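Long-range contacts in quinone oxidoreductase (Escherichia coli, PDB 1QOR), which catalyses the NADPH-dependent reduction of quinones to semiquinones, working as a homodimer of the zinc-containing alcohol dehydrogenase family: residues Q300-L304 with Q320-I326; S59-A65 with Q89-Y95; L155-Q159 with S180-A186. The contacts are given in a common frame with arbitrary orientation. Residue numbers count along the deposited sequence, not the author numbering.

Interaction 1 (Q300-L304 with Q320-I326); sequences QKYPL and QGSSLLI
This parallel strand pairing in the catalytic domain joins the two strands of a beta-alpha-beta unit, 301-303 and 324-326, connected by helix 307-315. The strand axes approach to 4.6 Å and cross at -36°, with K301 opposite L324, Y302 opposite L325 and P303 opposite I326, CA atoms 4.8 to 4.9 Å apart. Hydrogen bonds alternate: L324 N to Q300 O (2.9 Å), Y302 N to L324 O (3.0 Å), I326 N to Y302 O (2.8 Å) and L304 N to I326 O (2.8 Å). P303, lacking an amide proton, fits where no donor is needed. K301 and L324 share one face; the K301 amine leads away to E116 and E298. On the other, Y302 (chi1 m) and L325 (m, t) meet against helix 307-315, Y302 CB 3.9 Å from L325 CD2. Y302 OH and S323 OG are each 2.9 Å from water 1. Before the strands, the Q300 side chain (m, t) serves 320-322: OE1 accepts from Q320 N (3.1 Å), NE2 donates to Q320 O and S322 O (both 2.9 Å). A carboxamide both donates and accepts, so one buried side chain continues the pairing ahead of the strands.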
ATOM      1  N   GLN A 300       0.374 -36.906   3.500  1.00 32.59           N
ATOM      2  CA  GLN A 300       0.586 -35.757   2.630  1.00 30.92           C
ATOM      3  C   GLN A 300       1.840 -35.888   1.777  1.00 30.75           C
ATOM      4  O   GLN A 300       2.400 -34.888   1.322  1.00 30.06           O
ATOM      5  CB  GLN A 300       0.536 -34.446   3.435  1.00 28.95           C
ATOM      6  CG  GLN A 300      -0.902 -34.105   3.812  1.00 27.22           C
ATOM      7  CD  GLN A 300      -1.109 -32.766   4.503  1.00 27.08           C
ATOM      8  OE1 GLN A 300      -2.169 -32.543   5.081  1.00 28.12           O
ATOM      9  NE2 GLN A 300      -0.152 -31.844   4.391  1.00 27.35           N
ATOM     10  N   LYS A 301       2.322 -37.118   1.624  1.00 31.34           N
ATOM     11  CA  LYS A 301       3.484 -37.398   0.758  1.00 32.32           C
ATOM     12  C   LYS A 301       2.871 -38.210  -0.358  1.00 31.51           C
ATOM     13  O   LYS A 301       2.120 -39.142  -0.098  1.00 31.77           O
ATOM     14  CB  LYS A 301       4.560 -38.223   1.440  1.00 34.00           C
ATOM     15  CG  LYS A 301       5.331 -37.484   2.485  1.00 36.35           C
ATOM     16  CD  LYS A 301       6.336 -38.403   3.148  1.00 39.17           C
ATOM     17  CE  LYS A 301       6.798 -37.790   4.456  1.00 42.20           C
ATOM     18  NZ  LYS A 301       7.736 -38.679   5.176  1.00 44.58           N
ATOM     19  N   TYR A 302       3.127 -37.812  -1.593  1.00 30.80           N
ATOM     20  CA  TYR A 302       2.543 -38.486  -2.735  1.00 29.53           C
ATOM     21  C   TYR A 302       3.616 -38.838  -3.742  1.00 29.87           C
ATOM     22  O   TYR A 302       4.642 -38.147  -3.843  1.00 30.96           O
ATOM     23  CB  TYR A 302       1.555 -37.561  -3.430  1.00 28.56           C
ATOM     24  CG  TYR A 302       0.572 -36.895  -2.517  1.00 27.69           C
ATOM     25  CD1 TYR A 302       0.886 -35.706  -1.879  1.00 27.71           C
ATOM     26  CD2 TYR A 302      -0.698 -37.418  -2.337  1.00 27.90           C
ATOM     27  CE1 TYR A 302      -0.056 -35.043  -1.084  1.00 28.47           C
ATOM     28  CE2 TYR A 302      -1.644 -36.768  -1.544  1.00 28.29           C
ATOM     29  CZ  TYR A 302      -1.314 -35.586  -0.930  1.00 28.63           C
ATOM     30  OH  TYR A 302      -2.264 -34.931  -0.187  1.00 30.82           O
ATOM     31  N   PRO A 303       3.449 -39.981  -4.433  1.00 29.68           N
ATOM     32  CA  PRO A 303       4.458 -40.354  -5.447  1.00 29.12           C
ATOM     33  C   PRO A 303       4.420 -39.197  -6.510  1.00 29.42           C
ATOM     34  O   PRO A 303       3.357 -38.605  -6.725  1.00 27.99           O
ATOM     35  CB  PRO A 303       3.849 -41.628  -6.066  1.00 27.98           C
ATOM     36  CG  PRO A 303       2.885 -42.147  -5.012  1.00 27.58           C
ATOM     37  CD  PRO A 303       2.316 -40.935  -4.382  1.00 28.17           C
ATOM     38  N   LEU A 304       5.530 -38.865  -7.159  1.00 29.70           N
ATOM     39  CA  LEU A 304       5.502 -37.817  -8.197  1.00 32.42           C
ATOM     40  C   LEU A 304       4.369 -37.994  -9.223  1.00 34.16           C
ATOM     41  O   LEU A 304       3.673 -37.033  -9.580  1.00 34.19           O
ATOM     42  CB  LEU A 304       6.831 -37.771  -8.960  1.00 32.72           C
ATOM     43  CG  LEU A 304       6.899 -36.928 -10.250  1.00 32.87           C
ATOM     44  CD1 LEU A 304       6.419 -35.526  -9.999  1.00 34.25           C
ATOM     45  CD2 LEU A 304       8.324 -36.847 -10.722  1.00 32.88           C
ATOM     46  N   GLN A 320      -2.954 -29.748   6.221  1.00 23.00           N
ATOM     47  CA  GLN A 320      -2.420 -28.921   7.287  1.00 24.36           C
ATOM     48  C   GLN A 320      -0.955 -29.048   7.065  1.00 22.91           C
ATOM     49  O   GLN A 320      -0.477 -30.130   6.721  1.00 23.18           O
ATOM     50  CB  GLN A 320      -2.802 -29.440   8.674  1.00 27.08           C
ATOM     51  CG  GLN A 320      -4.281 -29.218   8.990  1.00 32.49           C
ATOM     52  CD  GLN A 320      -4.675 -29.786  10.345  1.00 34.91           C
ATOM     53  OE1 GLN A 320      -3.837 -29.978  11.217  1.00 36.44           O
ATOM     54  NE2 GLN A 320      -5.945 -30.078  10.511  1.00 37.04           N
ATOM     55  N   GLY A 321      -0.263 -27.924   7.154  1.00 21.35           N
ATOM     56  CA  GLY A 321       1.161 -27.924   6.937  1.00 20.50           C
ATOM     57  C   GLY A 321       1.463 -28.232   5.492  1.00 20.17           C
ATOM     58  O   GLY A 321       0.584 -28.172   4.642  1.00 19.71           O
ATOM     59  N   SER A 322       2.706 -28.625   5.244  1.00 21.51           N
ATOM     60  CA  SER A 322       3.210 -28.948   3.934  1.00 21.23           C
ATOM     61  C   SER A 322       2.943 -30.363   3.382  1.00 23.31           C
ATOM     62  O   SER A 322       2.650 -31.319   4.127  1.00 22.82           O
ATOM     63  CB  SER A 322       4.689 -28.686   3.944  1.00 21.35           C
ATOM     64  OG  SER A 322       4.957 -27.343   4.301  1.00 22.53           O
ATOM     65  N   SER A 323       2.969 -30.449   2.044  1.00 24.46           N
ATOM     66  CA  SER A 323       2.801 -31.678   1.275  1.00 23.85           C
ATOM     67  C   SER A 323       4.083 -31.852   0.473  1.00 24.21           C
ATOM     68  O   SER A 323       4.876 -30.893   0.275  1.00 23.15           O
ATOM     69  CB  SER A 323       1.621 -31.587   0.299  1.00 25.53           C
ATOM     70  OG  SER A 323       0.357 -31.576   0.957  1.00 26.97           O
ATOM     71  N   LEU A 324       4.298 -33.067  -0.002  1.00 24.46           N
ATOM     72  CA  LEU A 324       5.484 -33.330  -0.782  1.00 26.31           C
ATOM     73  C   LEU A 324       5.194 -34.318  -1.881  1.00 27.25           C
ATOM     74  O   LEU A 324       4.228 -35.081  -1.794  1.00 27.03           O
ATOM     75  CB  LEU A 324       6.571 -33.954   0.091  1.00 26.33           C
ATOM     76  CG  LEU A 324       7.303 -33.136   1.136  1.00 27.24           C
ATOM     77  CD1 LEU A 324       8.131 -34.096   1.977  1.00 27.23           C
ATOM     78  CD2 LEU A 324       8.201 -32.094   0.478  1.00 27.23           C
ATOM     79  N   LEU A 325       6.002 -34.236  -2.931  1.00 27.59           N
ATOM     80  CA  LEU A 325       5.964 -35.193  -4.029  1.00 29.23           C
ATOM     81  C   LEU A 325       7.315 -35.914  -3.934  1.00 29.04           C
ATOM     82  O   LEU A 325       8.382 -35.286  -3.787  1.00 26.65           O
ATOM     83  CB  LEU A 325       5.840 -34.519  -5.407  1.00 29.56           C
ATOM     84  CG  LEU A 325       4.502 -33.902  -5.822  1.00 31.17           C
ATOM     85  CD1 LEU A 325       4.672 -33.297  -7.261  1.00 31.14           C
ATOM     86  CD2 LEU A 325       3.356 -34.937  -5.769  1.00 29.27           C
ATOM     87  N   ILE A 326       7.260 -37.237  -3.963  1.00 31.17           N
ATOM     88  CA  ILE A 326       8.477 -38.039  -3.874  1.00 34.12           C
ATOM     89  C   ILE A 326       8.722 -38.703  -5.219  1.00 35.77           C
ATOM     90  O   ILE A 326       7.843 -39.407  -5.727  1.00 35.92           O
ATOM     91  CB  ILE A 326       8.363 -39.145  -2.769  1.00 33.97           C
ATOM     92  CG1 ILE A 326       7.807 -38.537  -1.474  1.00 33.12           C
ATOM     93  CG2 ILE A 326       9.730 -39.768  -2.514  1.00 31.97           C
ATOM     94  CD1 ILE A 326       8.665 -37.422  -0.897  1.00 31.86           C
TER
HETATM   95  O   HOH W   1      -1.814 -32.156  -0.811  0.92 33.44           O

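Interaction 2 (S59-A65 with Q89-Y95); sequences SGLGTEA and QSALGAY
T63, L61 and L92 lose the most surface where the irregular segment 59-65, leading into strand 65-72, meets the loop 89-95. T63 (chi1 p) uses both its branches: CG2 lies 3.2 Å from S90 O and the hydroxyl bonds A88 O, while T63 O accepts from S90 N (3.2 Å). L61 offers aliphatic carbons to the Y95 ring, CB over its face 4.2 Å from the centroid, a CH-pi contact, and CD1 3.7 Å from Y95 CE2. The Y95 hydroxyl reaches D44, which binds NADP(+), so these loops of the GroES-like catalytic domain pack beside the cofactor site. L92 spreads over backbone, its CG 3.7 Å from G60 O and its CD2 3.8 Å from S59 OG. Glycines permit close backbone approach: G60 and G93 have CA atoms 4.3 Å apart, and a CB on G62 (phi 79°) would strike the Y95 ring. G93, at phi 130°, turns the chain so that successive amides face 61-62: G93 N (3.0 Å) and A94 N (2.8 Å) donate to G62 O, and Y95 N to L61 O (2.9 Å). Water 2 bridges G60 N and L92 O; water 3 bridges L61 N and Y95 O.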
ATOM      1  N   SER A  59       3.819 -27.253 -20.551  1.00 31.63           N
ATOM      2  CA  SER A  59       4.682 -26.712 -19.516  1.00 29.98           C
ATOM      3  C   SER A  59       4.844 -27.665 -18.370  1.00 29.55           C
ATOM      4  O   SER A  59       3.974 -28.529 -18.131  1.00 29.33           O
ATOM      5  CB  SER A  59       4.089 -25.404 -18.995  1.00 29.45           C
ATOM      6  OG  SER A  59       4.906 -24.828 -17.995  1.00 30.37           O
ATOM      7  N   GLY A  60       6.005 -27.570 -17.726  1.00 29.74           N
ATOM      8  CA  GLY A  60       6.258 -28.339 -16.520  1.00 28.12           C
ATOM      9  C   GLY A  60       5.664 -27.492 -15.368  1.00 28.20           C
ATOM     10  O   GLY A  60       5.062 -26.425 -15.611  1.00 27.32           O
ATOM     11  N   LEU A  61       5.905 -27.900 -14.121  1.00 27.87           N
ATOM     12  CA  LEU A  61       5.360 -27.211 -12.950  1.00 26.63           C
ATOM     13  C   LEU A  61       6.330 -27.264 -11.752  1.00 26.92           C
ATOM     14  O   LEU A  61       7.244 -28.090 -11.715  1.00 27.03           O
ATOM     15  CB  LEU A  61       4.077 -27.925 -12.535  1.00 26.38           C
ATOM     16  CG  LEU A  61       2.712 -27.247 -12.527  1.00 26.76           C
ATOM     17  CD1 LEU A  61       1.827 -27.896 -11.493  1.00 24.88           C
ATOM     18  CD2 LEU A  61       2.864 -25.777 -12.249  1.00 27.57           C
ATOM     19  N   GLY A  62       6.105 -26.398 -10.761  1.00 26.56           N
ATOM     20  CA  GLY A  62       6.923 -26.417  -9.563  1.00 25.00           C
ATOM     21  C   GLY A  62       8.263 -25.747  -9.689  1.00 25.30           C
ATOM     22  O   GLY A  62       8.900 -25.824 -10.744  1.00 26.90           O
ATOM     23  N   THR A  63       8.649 -24.990  -8.666  1.00 22.94           N
ATOM     24  CA  THR A  63       9.936 -24.321  -8.651  1.00 21.47           C
ATOM     25  C   THR A  63      10.723 -24.691  -7.391  1.00 20.27           C
ATOM     26  O   THR A  63      11.776 -24.085  -7.149  1.00 19.84           O
ATOM     27  CB  THR A  63       9.799 -22.796  -8.629  1.00 21.07           C
ATOM     28  OG1 THR A  63       9.146 -22.397  -7.414  1.00 22.21           O
ATOM     29  CG2 THR A  63       9.012 -22.324  -9.822  1.00 21.51           C
ATOM     30  N   GLU A  64      10.236 -25.671  -6.613  1.00 19.93           N
ATOM     31  CA  GLU A  64      10.901 -26.058  -5.349  1.00 20.45           C
ATOM     32  C   GLU A  64      11.243 -27.534  -5.214  1.00 20.50           C
ATOM     33  O   GLU A  64      10.387 -28.388  -5.401  1.00 20.59           O
ATOM     34  CB  GLU A  64      10.018 -25.695  -4.151  1.00 20.92           C
ATOM     35  CG  GLU A  64      10.707 -25.882  -2.806  1.00 21.13           C
ATOM     36  CD  GLU A  64       9.761 -25.729  -1.599  1.00 22.91           C
ATOM     37  OE1 GLU A  64       8.522 -25.847  -1.736  1.00 21.26           O
ATOM     38  OE2 GLU A  64      10.268 -25.473  -0.490  1.00 24.72           O
ATOM     39  N   ALA A  65      12.482 -27.847  -4.853  1.00 20.55           N
ATOM     40  CA  ALA A  65      12.844 -29.227  -4.674  1.00 20.75           C
ATOM     41  C   ALA A  65      14.201 -29.260  -4.012  1.00 21.99           C
ATOM     42  O   ALA A  65      14.906 -28.233  -3.947  1.00 21.16           O
ATOM     43  CB  ALA A  65      12.854 -29.966  -6.005  1.00 19.05           C
ATOM     44  N   GLN A  89      13.301 -21.245  -6.324  1.00 25.60           N
ATOM     45  CA  GLN A  89      13.032 -20.404  -7.495  1.00 27.08           C
ATOM     46  C   GLN A  89      13.648 -20.906  -8.794  1.00 27.19           C
ATOM     47  O   GLN A  89      14.389 -20.181  -9.428  1.00 28.82           O
ATOM     48  CB  GLN A  89      13.587 -18.995  -7.209  1.00 26.27           C
ATOM     49  CG  GLN A  89      13.023 -18.340  -5.966  1.00 28.16           C
ATOM     50  CD  GLN A  89      13.988 -17.331  -5.353  1.00 29.91           C
ATOM     51  OE1 GLN A  89      15.078 -17.698  -4.841  1.00 30.50           O
ATOM     52  NE2 GLN A  89      13.611 -16.048  -5.415  1.00 29.03           N
ATOM     53  N   SER A  90      13.393 -22.140  -9.186  1.00 26.16           N
ATOM     54  CA  SER A  90      13.993 -22.612 -10.405  1.00 24.49           C
ATOM     55  C   SER A  90      13.016 -22.269 -11.517  1.00 26.56           C
ATOM     56  O   SER A  90      11.889 -21.854 -11.250  1.00 27.67           O
ATOM     57  CB  SER A  90      14.135 -24.125 -10.338  1.00 22.28           C
ATOM     58  OG  SER A  90      12.850 -24.729 -10.439  1.00 19.95           O
ATOM     59  N   ALA A  91      13.436 -22.451 -12.768  1.00 26.43           N
ATOM     60  CA  ALA A  91      12.525 -22.275 -13.876  1.00 25.77           C
ATOM     61  C   ALA A  91      11.429 -23.324 -13.597  1.00 25.04           C
ATOM     62  O   ALA A  91      11.683 -24.298 -12.901  1.00 25.23           O
ATOM     63  CB  ALA A  91      13.242 -22.642 -15.152  1.00 26.17           C
ATOM     64  N   LEU A  92      10.248 -23.161 -14.160  1.00 24.35           N
ATOM     65  CA  LEU A  92       9.177 -24.136 -13.978  1.00 26.00           C
ATOM     66  C   LEU A  92       9.650 -25.579 -14.341  1.00 26.76           C
ATOM     67  O   LEU A  92      10.413 -25.768 -15.295  1.00 28.09           O
ATOM     68  CB  LEU A  92       8.011 -23.717 -14.875  1.00 27.63           C
ATOM     69  CG  LEU A  92       6.616 -23.307 -14.376  1.00 30.69           C
ATOM     70  CD1 LEU A  92       6.613 -22.705 -12.968  1.00 30.14           C
ATOM     71  CD2 LEU A  92       6.033 -22.328 -15.404  1.00 29.92           C
ATOM     72  N   GLY A  93       9.222 -26.596 -13.600  1.00 26.18           N
ATOM     73  CA  GLY A  93       9.643 -27.943 -13.909  1.00 25.76           C
ATOM     74  C   GLY A  93      10.191 -28.753 -12.736  1.00 27.33           C
ATOM     75  O   GLY A  93      10.599 -29.914 -12.925  1.00 27.76           O
ATOM     76  N   ALA A  94      10.211 -28.185 -11.524  1.00 27.32           N
ATOM     77  CA  ALA A  94      10.711 -28.906 -10.337  1.00 26.07           C
ATOM     78  C   ALA A  94       9.933 -30.204 -10.075  1.00 25.65           C
ATOM     79  O   ALA A  94      10.443 -31.080  -9.355  1.00 25.78           O
ATOM     80  CB  ALA A  94      10.725 -28.025  -9.115  1.00 24.45           C
ATOM     81  N   TYR A  95       8.712 -30.321 -10.623  1.00 24.49           N
ATOM     82  CA  TYR A  95       7.923 -31.562 -10.495  1.00 25.88           C
ATOM     83  C   TYR A  95       8.579 -32.548 -11.487  1.00 28.00           C
ATOM     84  O   TYR A  95       8.025 -32.829 -12.582  1.00 28.54           O
ATOM     85  CB  TYR A  95       6.466 -31.373 -10.934  1.00 24.22           C
ATOM     86  CG  TYR A  95       5.488 -30.789  -9.933  1.00 22.64           C
ATOM     87  CD1 TYR A  95       5.904 -29.925  -8.910  1.00 23.01           C
ATOM     88  CD2 TYR A  95       4.128 -31.041 -10.060  1.00 21.74           C
ATOM     89  CE1 TYR A  95       4.978 -29.332  -8.052  1.00 21.31           C
ATOM     90  CE2 TYR A  95       3.196 -30.443  -9.220  1.00 20.93           C
ATOM     91  CZ  TYR A  95       3.635 -29.595  -8.228  1.00 21.67           C
ATOM     92  OH  TYR A  95       2.714 -28.960  -7.442  1.00 23.52           O
TER
HETATM   93  O   HOH W   2       8.813 -26.467 -18.035  1.00 58.63           O
HETATM   94  O   HOH W   3       7.510 -30.504 -14.461  1.00 27.49           O

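Interaction 3 (L155-Q159 with S180-A186); sequences LIACQ and SALKAGA
C158 lays its side chain over A184, CB to CB 3.7 Å, and with chi1 m its SG reaches A186 CB at 3.9 Å and A181 CB at 4.3 Å. The contact joins neighbouring helices of the Rossmann-type nucleotide-binding domain, 152-164 and 175-184, and the turn that follows the second; strand 167-172 of the parallel sheet connects them. The helical segments run 34° apart in direction, with axes 8.7 Å apart at closest approach. The small side chains of A181 and A184 suit this spacing, and cysteine fills the remaining gap without bulk. L155 extends CD1 to 3.9 Å from A184 CB and 4.1 Å from A181 CA. Beyond C158, Q159 places CG 3.4 Å from A184 O, while its NE2 folds back to donate to L155 O (3.1 Å) and its OE1 accepts from K293. No hydrogen bond joins the segments. Helix 175-184 ends in a Schellman motif at G185 (phi 130°, psi 5°): A186 N donates to A181 O and G185 N to L182 O, both at 2.9 Å. A side chain at G185 would be jammed against the carbonyl of A184, and its CB would come within 3.0 Å of C158 O.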
ATOM      1  N   LEU A 155       1.578 -22.705   9.369  1.00 18.20           N
ATOM      2  CA  LEU A 155       2.232 -23.414  10.458  1.00 20.00           C
ATOM      3  C   LEU A 155       3.675 -22.945  10.693  1.00 20.40           C
ATOM      4  O   LEU A 155       4.147 -22.910  11.856  1.00 21.19           O
ATOM      5  CB  LEU A 155       2.132 -24.931  10.233  1.00 21.06           C
ATOM      6  CG  LEU A 155       1.271 -25.790  11.190  1.00 23.55           C
ATOM      7  CD1 LEU A 155       0.118 -25.039  11.924  1.00 20.23           C
ATOM      8  CD2 LEU A 155       0.785 -27.014  10.442  1.00 21.20           C
ATOM      9  N   ILE A 156       4.388 -22.561   9.623  1.00 18.50           N
ATOM     10  CA  ILE A 156       5.738 -22.046   9.802  1.00 16.55           C
ATOM     11  C   ILE A 156       5.618 -20.641  10.421  1.00 16.72           C
ATOM     12  O   ILE A 156       6.413 -20.249  11.293  1.00 16.40           O
ATOM     13  CB  ILE A 156       6.519 -21.962   8.464  1.00 16.45           C
ATOM     14  CG1 ILE A 156       6.836 -23.362   7.953  1.00 17.10           C
ATOM     15  CG2 ILE A 156       7.803 -21.171   8.638  1.00 12.91           C
ATOM     16  CD1 ILE A 156       7.429 -23.391   6.514  1.00 18.60           C
ATOM     17  N   ALA A 157       4.628 -19.876   9.969  1.00 16.05           N
ATOM     18  CA  ALA A 157       4.443 -18.530  10.500  1.00 17.47           C
ATOM     19  C   ALA A 157       4.142 -18.587  12.028  1.00 17.47           C
ATOM     20  O   ALA A 157       4.646 -17.776  12.803  1.00 19.01           O
ATOM     21  CB  ALA A 157       3.322 -17.803   9.735  1.00 15.01           C
ATOM     22  N   CYS A 158       3.299 -19.518  12.447  1.00 18.09           N
ATOM     23  CA  CYS A 158       2.992 -19.677  13.876  1.00 19.33           C
ATOM     24  C   CYS A 158       4.278 -19.869  14.756  1.00 19.44           C
ATOM     25  O   CYS A 158       4.474 -19.172  15.753  1.00 20.12           O
ATOM     26  CB  CYS A 158       2.071 -20.874  14.047  1.00 17.67           C
ATOM     27  SG  CYS A 158       0.394 -20.585  13.528  1.00 20.50           S
ATOM     28  N   GLN A 159       5.177 -20.753  14.306  1.00 19.90           N
ATOM     29  CA  GLN A 159       6.387 -21.108  15.010  1.00 18.24           C
ATOM     30  C   GLN A 159       7.384 -20.012  14.988  1.00 20.87           C
ATOM     31  O   GLN A 159       8.071 -19.774  15.995  1.00 20.88           O
ATOM     32  CB  GLN A 159       6.951 -22.395  14.432  1.00 19.02           C
ATOM     33  CG  GLN A 159       5.926 -23.529  14.452  1.00 20.32           C
ATOM     34  CD  GLN A 159       6.458 -24.845  13.918  1.00 23.12           C
ATOM     35  OE1 GLN A 159       7.217 -25.546  14.611  1.00 21.74           O
ATOM     36  NE2 GLN A 159       6.055 -25.207  12.668  1.00 22.35           N
ATOM     37  N   SER A 180      -4.135 -27.349  15.755  1.00 25.67           N
ATOM     38  CA  SER A 180      -2.777 -27.486  15.240  1.00 23.99           C
ATOM     39  C   SER A 180      -2.066 -26.148  15.313  1.00 22.91           C
ATOM     40  O   SER A 180      -0.898 -26.081  15.725  1.00 23.44           O
ATOM     41  CB  SER A 180      -2.816 -27.978  13.809  1.00 24.79           C
ATOM     42  OG  SER A 180      -3.606 -29.146  13.757  1.00 26.73           O
ATOM     43  N   ALA A 181      -2.780 -25.078  14.951  1.00 21.12           N
ATOM     44  CA  ALA A 181      -2.216 -23.715  14.975  1.00 20.10           C
ATOM     45  C   ALA A 181      -1.796 -23.301  16.405  1.00 20.51           C
ATOM     46  O   ALA A 181      -0.689 -22.761  16.621  1.00 20.82           O
ATOM     47  CB  ALA A 181      -3.239 -22.724  14.411  1.00 18.12           C
ATOM     48  N   LEU A 182      -2.661 -23.559  17.390  1.00 19.89           N
ATOM     49  CA  LEU A 182      -2.338 -23.206  18.783  1.00 21.38           C
ATOM     50  C   LEU A 182      -1.122 -24.016  19.244  1.00 21.66           C
ATOM     51  O   LEU A 182      -0.161 -23.493  19.772  1.00 22.36           O
ATOM     52  CB  LEU A 182      -3.564 -23.443  19.671  1.00 21.66           C
ATOM     53  CG  LEU A 182      -4.706 -22.436  19.505  1.00 20.92           C
ATOM     54  CD1 LEU A 182      -5.982 -23.012  19.977  1.00 21.09           C
ATOM     55  CD2 LEU A 182      -4.406 -21.187  20.258  1.00 21.36           C
ATOM     56  N   LYS A 183      -1.110 -25.277  18.876  1.00 23.54           N
ATOM     57  CA  LYS A 183      -0.022 -26.172  19.205  1.00 24.96           C
ATOM     58  C   LYS A 183       1.246 -25.629  18.589  1.00 25.22           C
ATOM     59  O   LYS A 183       2.281 -25.586  19.251  1.00 26.46           O
ATOM     60  CB  LYS A 183      -0.343 -27.516  18.625  1.00 27.30           C
ATOM     61  CG  LYS A 183       0.299 -28.650  19.316  1.00 31.95           C
ATOM     62  CD  LYS A 183      -0.623 -29.911  19.167  1.00 34.68           C
ATOM     63  N   ALA A 184       1.183 -25.184  17.328  1.00 24.71           N
ATOM     64  CA  ALA A 184       2.375 -24.596  16.676  1.00 22.77           C
ATOM     65  C   ALA A 184       2.783 -23.249  17.292  1.00 22.24           C
ATOM     66  O   ALA A 184       3.928 -22.821  17.149  1.00 22.75           O
ATOM     67  CB  ALA A 184       2.151 -24.434  15.191  1.00 23.35           C
ATOM     68  N   GLY A 185       1.894 -22.556  18.001  1.00 21.81           N
ATOM     69  CA  GLY A 185       2.361 -21.290  18.546  1.00 20.54           C
ATOM     70  C   GLY A 185       1.503 -20.065  18.301  1.00 20.34           C
ATOM     71  O   GLY A 185       1.908 -18.973  18.675  1.00 20.90           O
ATOM     72  N   ALA A 186       0.330 -20.224  17.702  1.00 19.72           N
ATOM     73  CA  ALA A 186      -0.566 -19.101  17.511  1.00 20.86           C
ATOM     74  C   ALA A 186      -1.068 -18.735  18.911  1.00 23.49           C
ATOM     75  O   ALA A 186      -1.425 -19.626  19.703  1.00 24.01           O
ATOM     76  CB  ALA A 186      -1.734 -19.512  16.667  1.00 19.34           C
TER

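Interaction 2 and the strands of interaction 1 belong to the catalytic domain, while loop 320-322 of interaction 1 reaches the nucleotide-binding domain, where interaction 3 lies; interaction 2 is the most thoroughly buried, the other two partly so. Their chemistry follows the elements joined: regular backbone bonds between strands, extended by one side-chain amide, in interaction 1; irregular backbone bonds, glycines and waters between loops in interaction 2; apolar contacts between helices in interaction 3. Interaction 1 touches both others: L325 CD1 packs on Y95 CD2 of interaction 2 at 3.6 Å, while Q320 OE1 lies 2.7 Å from S180 OG of interaction 3, probably a hydrogen bond. Interactions 2 and 3 remain apart, centres about 28 Å from each other.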